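Local coordinates for gluconate kinase (Lactobacillus acidophilus, PDB 3LL3), which phosphorylates xylulose, using ATP as the phosphate donor, as a member of the FGGY family of carbohydrate kinases, at the adenosine-5'-diphosphate site and the interface of chains B and A. Numbering follows the deposited sequence. Chains: chain A/B, Gluconate kinase.

Nucleotide binding and chain pairing occupy separate parts of this kinase: the centres of the C-alpha atoms of contact 1 and contact 2 lie about 25 Å apart, and they have no residue in common. Contact 1 is built by chain A, from helices 300-310 and 317-324, the loop at A:Gly260 and A:Thr261 and the 3-10 helix 402-404. Contact 2 joins strand 354-359 of both chains, with help from the 3-10 helices 331-333 and 490-492 and helix 465-485. Given that separation and a pocket made from chain A residues, a dimer formed this way would leave the nucleotide site within one subunit.

Contact 1: the adenosine-5'-diphosphate site. Residues chain A 260-261, 300-301, 303-304, 317, 321, 401-403, 405. With ADP (adenosine-5'-diphosphate), chain C.
The adenine of ADP lies with one face against the ring of A:Phe303, stacked almost parallel, the planes 9° apart and the centroid of the phenyl ring 4.3 Å from that of the six-membered ring of the base. The overlap is offset, so that N3 sits toward the rim of the phenyl ring. CG of A:Phe303 is anti to its backbone N (chi1 178°), which carries the ring away from helix 300-310 and under the base. A:Pro317 CA and a water lie at the edge of this ring, in its plane, while the proline CB extends the same floor beneath C5 and N7. The opposite face is shared by the A:Gly402–A:Phe403 backbone, with A:Gly402 O over the C4 side and A:Phe403 O over C2, and by A:Lys405, whose chain bends at its last two torsions to bring the methylene CE to 3.4 Å from N7 of adenine. At the N3/C2 edge of the base A:Phe403 brings CD1 to 3.6 Å from adenine C2, and CD2 of A:Phe303 meets the edge of its ring. A:Leu321 touches N1 and N6 with CD1.

The ribose is read by the start of helix 300-310. Its 2'-hydroxyl O2' donates to A:Gly300 O at 2.8 Å, from above the carbonyl plane, and is also linked through the water to A:Asn304 ND2. The 3'-hydroxyl O3' lies 3.0 Å from the same A:Gly300 O, but at a poor angle, so any bond there is likely to be weak.

Backbone amides hold the phosphates: A:Thr261 N gives a nearly straight bond (166° at H) to O3B of the beta-phosphate at 3.0 Å, and A:Gly402 N binds O2A of the alpha-phosphate, also at 3.0 Å. With the base held between the A:Phe303/A:Pro317 face and segment 402-405, this is the nucleotide pocket of the C-terminal domain of an actin-like (ASKHA) FGGY kinase; it binds ATP and, as here, ADP, the product left after phosphoryl transfer.

Contact 2: the interface of chains B and A. Residues chain B 336, 339-340, 353-356, 485, 492; chain A 333, 356-359, 481.
Main-chain hydrogen bonds zip strand 354-359 of each chain to the other, antiparallel. At the centre, B:Phe356 N donates to A:Phe356 O at 2.9 Å, and the reciprocal bond has the same length; both are clearly bent at H. Farther out, B:Gly354 N runs almost straight (172° at H) to a lone pair of A:Leu359 O. In return, B:Gly354 O is gripped twice, by A:Leu359 N at 2.7 Å on a lone pair and by A:Gly358 N nearly along the C=O axis. Two successive amides facing one carbonyl resemble a beta bulge, helped by the positive phi (110°) of A:Gly358. A weak bond from A:Asn333 ND2 to B:Phe492 O lies beyond the strand.

Apolar contacts flank the ladder. A:Leu359 crosses B:Phe356 obliquely, its CD1 3.8 Å from ring atom CD2, while CD1 of B:Phe336 sits over the centre of one face of that phenyl ring. On the other flank B:Phe492, CG anti to its carbonyl carbon (chi1 -71°), meets A:Ile481 tip to tip, CZ to CD1 at 3.6 Å, and crosses A:Val357 at about a right angle, CZ again 3.6 Å from CG1. A:Asn333 O lies at its ring edge, in plane, while CE2 reaches A:Gly358 CA. An alanine in place of B:Phe492 removes the ring that meets A:Val357 and A:Ile481, and would probably loosen the C-terminal segment's hold on chain A.

Two-fold symmetry repeats each contact with the chains exchanged. The paired strands thus run one subunit's sheet edge into the other's, flanked by helix 465-485 and the 3-10 helix near the C-terminus, consistent with a dimer, although the structure alone does not establish one.

Contact 1: the adenosine-5'-diphosphate site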
loop_
_atom_site.group_PDB
_atom_site.type_symbol
_atom_site.label_atom_id
_atom_site.label_comp_id
_atom_site.label_asym_id
_atom_site.label_seq_id
_atom_site.Cartn_x
_atom_site.Cartn_y
_atom_site.Cartn_z
ATOM N N GLY A 260 14.362 -7.228 -17.880
ATOM C CA GLY A 260 13.339 -7.115 -18.906
ATOM C C GLY A 260 11.968 -7.191 -18.269
ATOM O O GLY A 260 11.648 -6.401 -17.375
ATOM N N THR A 261 11.153 -8.131 -18.728
ATOM C CA THR A 261 9.881 -8.414 -18.070
ATOM C C THR A 261 10.157 -8.830 -16.625
ATOM O O THR A 261 9.554 -8.314 -15.668
ATOM C CB THR A 261 9.123 -9.540 -18.790
ATOM O OG1 THR A 261 8.817 -9.124 -20.123
ATOM C CG2 THR A 261 7.832 -9.835 -18.079
ATOM N N GLY A 300 10.118 -5.402 -15.396
ATOM C CA GLY A 300 9.304 -4.618 -16.302
ATOM C C GLY A 300 7.846 -5.026 -16.324
ATOM O O GLY A 300 6.990 -4.235 -16.707
ATOM N N ILE A 301 7.556 -6.263 -15.941
ATOM C CA ILE A 301 6.169 -6.707 -15.874
ATOM C C ILE A 301 5.369 -5.832 -14.892
ATOM O O ILE A 301 4.209 -5.511 -15.135
ATOM C CB ILE A 301 6.065 -8.204 -15.497
ATOM C CG1 ILE A 301 4.627 -8.698 -15.627
ATOM C CG2 ILE A 301 6.602 -8.461 -14.102
ATOM C CD1 ILE A 301 4.495 -10.224 -15.543
ATOM N N PHE A 303 6.314 -2.673 -13.992
ATOM C CA PHE A 303 6.262 -1.376 -14.655
ATOM C C PHE A 303 5.062 -1.322 -15.600
ATOM O O PHE A 303 4.332 -0.333 -15.629
ATOM C CB PHE A 303 7.549 -1.136 -15.458
ATOM C CG PHE A 303 7.558 0.163 -16.218
ATOM C CD1 PHE A 303 7.117 0.218 -17.531
ATOM C CD2 PHE A 303 7.986 1.334 -15.609
ATOM C CE1 PHE A 303 7.121 1.429 -18.226
ATOM C CE2 PHE A 303 8.001 2.535 -16.296
ATOM C CZ PHE A 303 7.575 2.582 -17.606
ATOM N N ASN A 304 4.880 -2.385 -16.384
ATOM C CA ASN A 304 3.783 -2.453 -17.342
ATOM C C ASN A 304 2.419 -2.445 -16.637
ATOM O O ASN A 304 1.505 -1.758 -17.060
ATOM C CB ASN A 304 3.923 -3.675 -18.266
ATOM C CG ASN A 304 2.901 -3.669 -19.389
ATOM O OD1 ASN A 304 2.016 -4.533 -19.454
ATOM N ND2 ASN A 304 3.008 -2.689 -20.273
ATOM N N PRO A 317 5.219 3.982 -22.249
ATOM C CA PRO A 317 6.271 3.917 -21.227
ATOM C C PRO A 317 6.967 5.259 -21.043
ATOM O O PRO A 317 7.268 5.648 -19.898
ATOM C CB PRO A 317 7.244 2.882 -21.800
ATOM C CG PRO A 317 6.377 1.955 -22.524
ATOM C CD PRO A 317 5.305 2.833 -23.174
ATOM N N LEU A 321 7.408 7.522 -17.607
ATOM C CA LEU A 321 8.709 8.002 -17.174
ATOM C C LEU A 321 8.703 9.521 -16.987
ATOM O O LEU A 321 9.192 10.026 -15.973
ATOM C CB LEU A 321 9.802 7.565 -18.161
ATOM C CG LEU A 321 10.089 6.058 -18.226
ATOM C CD1 LEU A 321 11.183 5.745 -19.257
ATOM C CD2 LEU A 321 10.464 5.490 -16.859
ATOM N N GLY A 401 18.516 -4.958 -20.747
ATOM C CA GLY A 401 17.097 -5.220 -20.541
ATOM C C GLY A 401 16.215 -4.047 -20.903
ATOM O O GLY A 401 16.622 -2.898 -20.748
ATOM N N GLY A 402 15.014 -4.330 -21.395
ATOM C CA GLY A 402 14.104 -3.290 -21.824
ATOM C C GLY A 402 13.706 -2.367 -20.684
ATOM O O GLY A 402 13.421 -1.196 -20.910
ATOM N N PHE A 403 13.695 -2.872 -19.453
ATOM C CA PHE A 403 13.340 -2.000 -18.330
ATOM C C PHE A 403 14.402 -0.927 -18.130
ATOM O O PHE A 403 14.098 0.173 -17.642
ATOM C CB PHE A 403 13.112 -2.778 -17.035
ATOM C CG PHE A 403 12.781 -1.902 -15.858
ATOM C CD1 PHE A 403 11.574 -1.207 -15.804
ATOM C CD2 PHE A 403 13.682 -1.752 -14.814
ATOM C CE1 PHE A 403 11.272 -0.398 -14.725
ATOM C CE2 PHE A 403 13.386 -0.939 -13.730
ATOM C CZ PHE A 403 12.186 -0.259 -13.683
ATOM N N LYS A 405 16.068 0.680 -20.427
ATOM C CA LYS A 405 16.213 1.376 -21.691
ATOM C C LYS A 405 16.548 2.851 -21.501
ATOM O O LYS A 405 17.430 3.386 -22.165
ATOM C CB LYS A 405 14.897 1.261 -22.457
ATOM C CG LYS A 405 14.974 1.606 -23.919
ATOM C CD LYS A 405 13.563 1.722 -24.531
ATOM C CE LYS A 405 12.568 0.703 -23.951
ATOM N NZ LYS A 405 12.869 -0.732 -24.259
HETATM P PB ADP C . 12.029 -9.680 -22.615
HETATM O O1B ADP C . 13.216 -10.436 -23.486
HETATM O O2B ADP C . 10.763 -10.378 -22.814
HETATM O O3B ADP C . 12.385 -9.651 -20.995
HETATM P PA ADP C . 12.666 -6.786 -22.823
HETATM O O1A ADP C . 12.539 -5.759 -24.108
HETATM O O2A ADP C . 14.056 -6.954 -22.407
HETATM O O3A ADP C . 11.812 -8.149 -23.226
HETATM O "O5'" ADP C . 11.898 -6.131 -21.490
HETATM C "C5'" ADP C . 10.483 -6.053 -21.494
HETATM C "C4'" ADP C . 9.940 -4.989 -20.541
HETATM O "O4'" ADP C . 10.224 -3.628 -20.849
HETATM C "C3'" ADP C . 8.417 -4.989 -20.181
HETATM O "O3'" ADP C . 8.125 -5.745 -19.039
HETATM C "C2'" ADP C . 7.992 -3.452 -20.219
HETATM O "O2'" ADP C . 7.080 -3.067 -19.227
HETATM C "C1'" ADP C . 9.353 -2.799 -20.144
HETATM N N9 ADP C . 9.462 -1.503 -20.796
HETATM C C8 ADP C . 9.186 -1.208 -22.074
HETATM N N7 ADP C . 9.608 0.132 -22.309
HETATM C C5 ADP C . 10.177 0.618 -21.120
HETATM C C6 ADP C . 10.756 1.863 -20.789
HETATM N N6 ADP C . 10.847 2.909 -21.794
HETATM N N1 ADP C . 11.228 2.071 -19.559
HETATM C C2 ADP C . 11.149 1.085 -18.609
HETATM N N3 ADP C . 10.582 -0.138 -18.936
HETATM C C4 ADP C . 10.098 -0.351 -20.186
HETATM O O HOH W 1 5.271 -1.028 -20.344
#

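Contact 2: the interface of chains B and A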
loop_
_atom_site.group_PDB
_atom_site.type_symbol
_atom_site.label_atom_id
_atom_site.label_comp_id
_atom_site.label_asym_id
_atom_site.label_seq_id
_atom_site.Cartn_x
_atom_site.Cartn_y
_atom_site.Cartn_z
ATOM N N PHE B 336 -6.940 -1.162 1.719
ATOM C CA PHE B 336 -6.537 0.235 1.746
ATOM C C PHE B 336 -6.681 0.764 3.165
ATOM O O PHE B 336 -7.807 0.896 3.663
ATOM C CB PHE B 336 -7.383 1.084 0.795
ATOM C CG PHE B 336 -7.006 2.548 0.784
ATOM C CD1 PHE B 336 -5.816 2.978 0.201
ATOM C CD2 PHE B 336 -7.843 3.500 1.343
ATOM C CE1 PHE B 336 -5.474 4.334 0.182
ATOM C CE2 PHE B 336 -7.509 4.843 1.331
ATOM C CZ PHE B 336 -6.329 5.267 0.759
ATOM N N TYR B 339 -5.361 6.114 6.292
ATOM C CA TYR B 339 -4.840 7.132 7.204
ATOM C C TYR B 339 -3.975 8.215 6.568
ATOM O O TYR B 339 -2.890 8.496 7.066
ATOM C CB TYR B 339 -4.051 6.476 8.316
ATOM C CG TYR B 339 -4.667 5.218 8.862
ATOM C CD1 TYR B 339 -5.977 5.193 9.323
ATOM C CD2 TYR B 339 -3.911 4.071 8.986
ATOM C CE1 TYR B 339 -6.515 4.027 9.866
ATOM C CE2 TYR B 339 -4.436 2.916 9.497
ATOM C CZ TYR B 339 -5.733 2.894 9.945
ATOM O OH TYR B 339 -6.213 1.713 10.467
ATOM N N LEU B 340 -4.468 8.850 5.512
ATOM C CA LEU B 340 -3.701 9.890 4.820
ATOM C C LEU B 340 -3.271 11.085 5.708
ATOM O O LEU B 340 -2.126 11.507 5.664
ATOM C CB LEU B 340 -4.445 10.355 3.555
ATOM C CG LEU B 340 -4.023 9.636 2.257
ATOM C CD1 LEU B 340 -4.149 8.156 2.419
ATOM C CD2 LEU B 340 -4.885 10.093 1.110
ATOM N N ARG B 353 0.037 6.975 8.193
ATOM C CA ARG B 353 -0.079 7.302 6.784
ATOM C C ARG B 353 -0.903 6.211 6.093
ATOM O O ARG B 353 -1.169 5.179 6.685
ATOM C CB ARG B 353 1.309 7.451 6.164
ATOM C CG ARG B 353 2.023 8.730 6.609
ATOM C CD ARG B 353 3.484 8.663 6.246
ATOM N NE ARG B 353 3.954 9.913 5.662
ATOM C CZ ARG B 353 4.650 10.829 6.321
ATOM N NH1 ARG B 353 4.961 10.630 7.594
ATOM N NH2 ARG B 353 5.035 11.940 5.712
ATOM N N GLY B 354 -1.319 6.448 4.861
ATOM C CA GLY B 354 -2.156 5.485 4.155
ATOM C C GLY B 354 -1.361 4.407 3.424
ATOM O O GLY B 354 -0.181 4.617 3.142
ATOM N N SER B 355 -1.999 3.269 3.127
ATOM C CA SER B 355 -1.356 2.160 2.415
ATOM C C SER B 355 -2.356 1.410 1.526
ATOM O O SER B 355 -3.532 1.284 1.884
ATOM C CB SER B 355 -0.762 1.141 3.405
ATOM O OG SER B 355 0.171 1.745 4.288
ATOM N N PHE B 356 -1.887 0.920 0.379
ATOM C CA PHE B 356 -2.567 -0.152 -0.338
ATOM C C PHE B 356 -1.762 -1.398 -0.066
ATOM O O PHE B 356 -0.582 -1.422 -0.392
ATOM C CB PHE B 356 -2.553 0.072 -1.859
ATOM C CG PHE B 356 -3.538 1.109 -2.347
ATOM C CD1 PHE B 356 -4.864 0.765 -2.590
ATOM C CD2 PHE B 356 -3.126 2.412 -2.597
ATOM C CE1 PHE B 356 -5.772 1.706 -3.064
ATOM C CE2 PHE B 356 -4.028 3.374 -3.063
ATOM C CZ PHE B 356 -5.356 3.030 -3.280
ATOM N N LEU B 485 1.332 -2.885 10.395
ATOM C CA LEU B 485 1.972 -1.607 10.105
ATOM C C LEU B 485 1.887 -0.586 11.241
ATOM O O LEU B 485 2.506 0.462 11.157
ATOM C CB LEU B 485 1.390 -0.997 8.819
ATOM C CG LEU B 485 1.786 -1.732 7.528
ATOM C CD1 LEU B 485 0.943 -1.246 6.369
ATOM C CD2 LEU B 485 3.282 -1.528 7.254
ATOM N N PHE B 492 8.585 7.224 8.819
ATOM C CA PHE B 492 8.386 8.106 7.663
ATOM C C PHE B 492 8.766 9.565 7.901
ATOM O O PHE B 492 8.607 10.410 7.011
ATOM C CB PHE B 492 6.935 8.019 7.153
ATOM C CG PHE B 492 6.625 6.717 6.484
ATOM C CD1 PHE B 492 6.249 5.614 7.232
ATOM C CD2 PHE B 492 6.776 6.574 5.105
ATOM C CE1 PHE B 492 5.992 4.385 6.608
ATOM C CE2 PHE B 492 6.526 5.352 4.480
ATOM C CZ PHE B 492 6.141 4.258 5.232
ATOM N N ASN A 333 9.238 9.844 0.316
ATOM C CA ASN A 333 9.257 8.712 1.240
ATOM C C ASN A 333 8.132 7.698 1.054
ATOM O O ASN A 333 7.853 6.911 1.963
ATOM C CB ASN A 333 9.305 9.178 2.695
ATOM C CG ASN A 333 10.709 9.557 3.149
ATOM O OD1 ASN A 333 11.697 9.395 2.412
ATOM N ND2 ASN A 333 10.807 10.056 4.379
ATOM N N PHE A 356 1.754 -0.142 -1.642
ATOM C CA PHE A 356 2.232 1.223 -1.455
ATOM C C PHE A 356 2.060 1.507 0.028
ATOM O O PHE A 356 0.950 1.352 0.545
ATOM C CB PHE A 356 1.363 2.207 -2.229
ATOM C CG PHE A 356 1.565 2.193 -3.722
ATOM C CD1 PHE A 356 2.543 2.979 -4.313
ATOM C CD2 PHE A 356 0.730 1.460 -4.537
ATOM C CE1 PHE A 356 2.701 3.001 -5.702
ATOM C CE2 PHE A 356 0.876 1.474 -5.925
ATOM C CZ PHE A 356 1.865 2.248 -6.506
ATOM N N VAL A 357 3.134 1.904 0.713
ATOM C CA VAL A 357 3.073 2.267 2.130
ATOM C C VAL A 357 3.664 3.659 2.352
ATOM O O VAL A 357 4.762 3.958 1.854
ATOM C CB VAL A 357 3.812 1.241 3.019
ATOM C CG1 VAL A 357 3.726 1.624 4.489
ATOM C CG2 VAL A 357 3.215 -0.142 2.821
ATOM N N GLY A 358 2.921 4.507 3.068
ATOM C CA GLY A 358 3.374 5.851 3.404
ATOM C C GLY A 358 2.633 6.959 2.693
ATOM O O GLY A 358 3.166 8.037 2.504
ATOM N N LEU A 359 1.390 6.702 2.290
ATOM C CA LEU A 359 0.612 7.684 1.541
ATOM C C LEU A 359 0.112 8.873 2.370
ATOM O O LEU A 359 -0.346 8.745 3.500
ATOM C CB LEU A 359 -0.589 7.035 0.846
ATOM C CG LEU A 359 -0.329 6.058 -0.303
ATOM C CD1 LEU A 359 -1.589 5.253 -0.611
ATOM C CD2 LEU A 359 0.148 6.791 -1.544
ATOM N N ILE A 481 9.666 -1.560 5.946
ATOM C CA ILE A 481 8.319 -1.861 5.460
ATOM C C ILE A 481 8.193 -3.311 4.941
ATOM O O ILE A 481 7.226 -4.015 5.256
ATOM C CB ILE A 481 7.881 -0.856 4.375
ATOM C CG1 ILE A 481 7.996 0.589 4.885
ATOM C CG2 ILE A 481 6.459 -1.171 3.887
ATOM C CD1 ILE A 481 7.155 0.910 6.146
#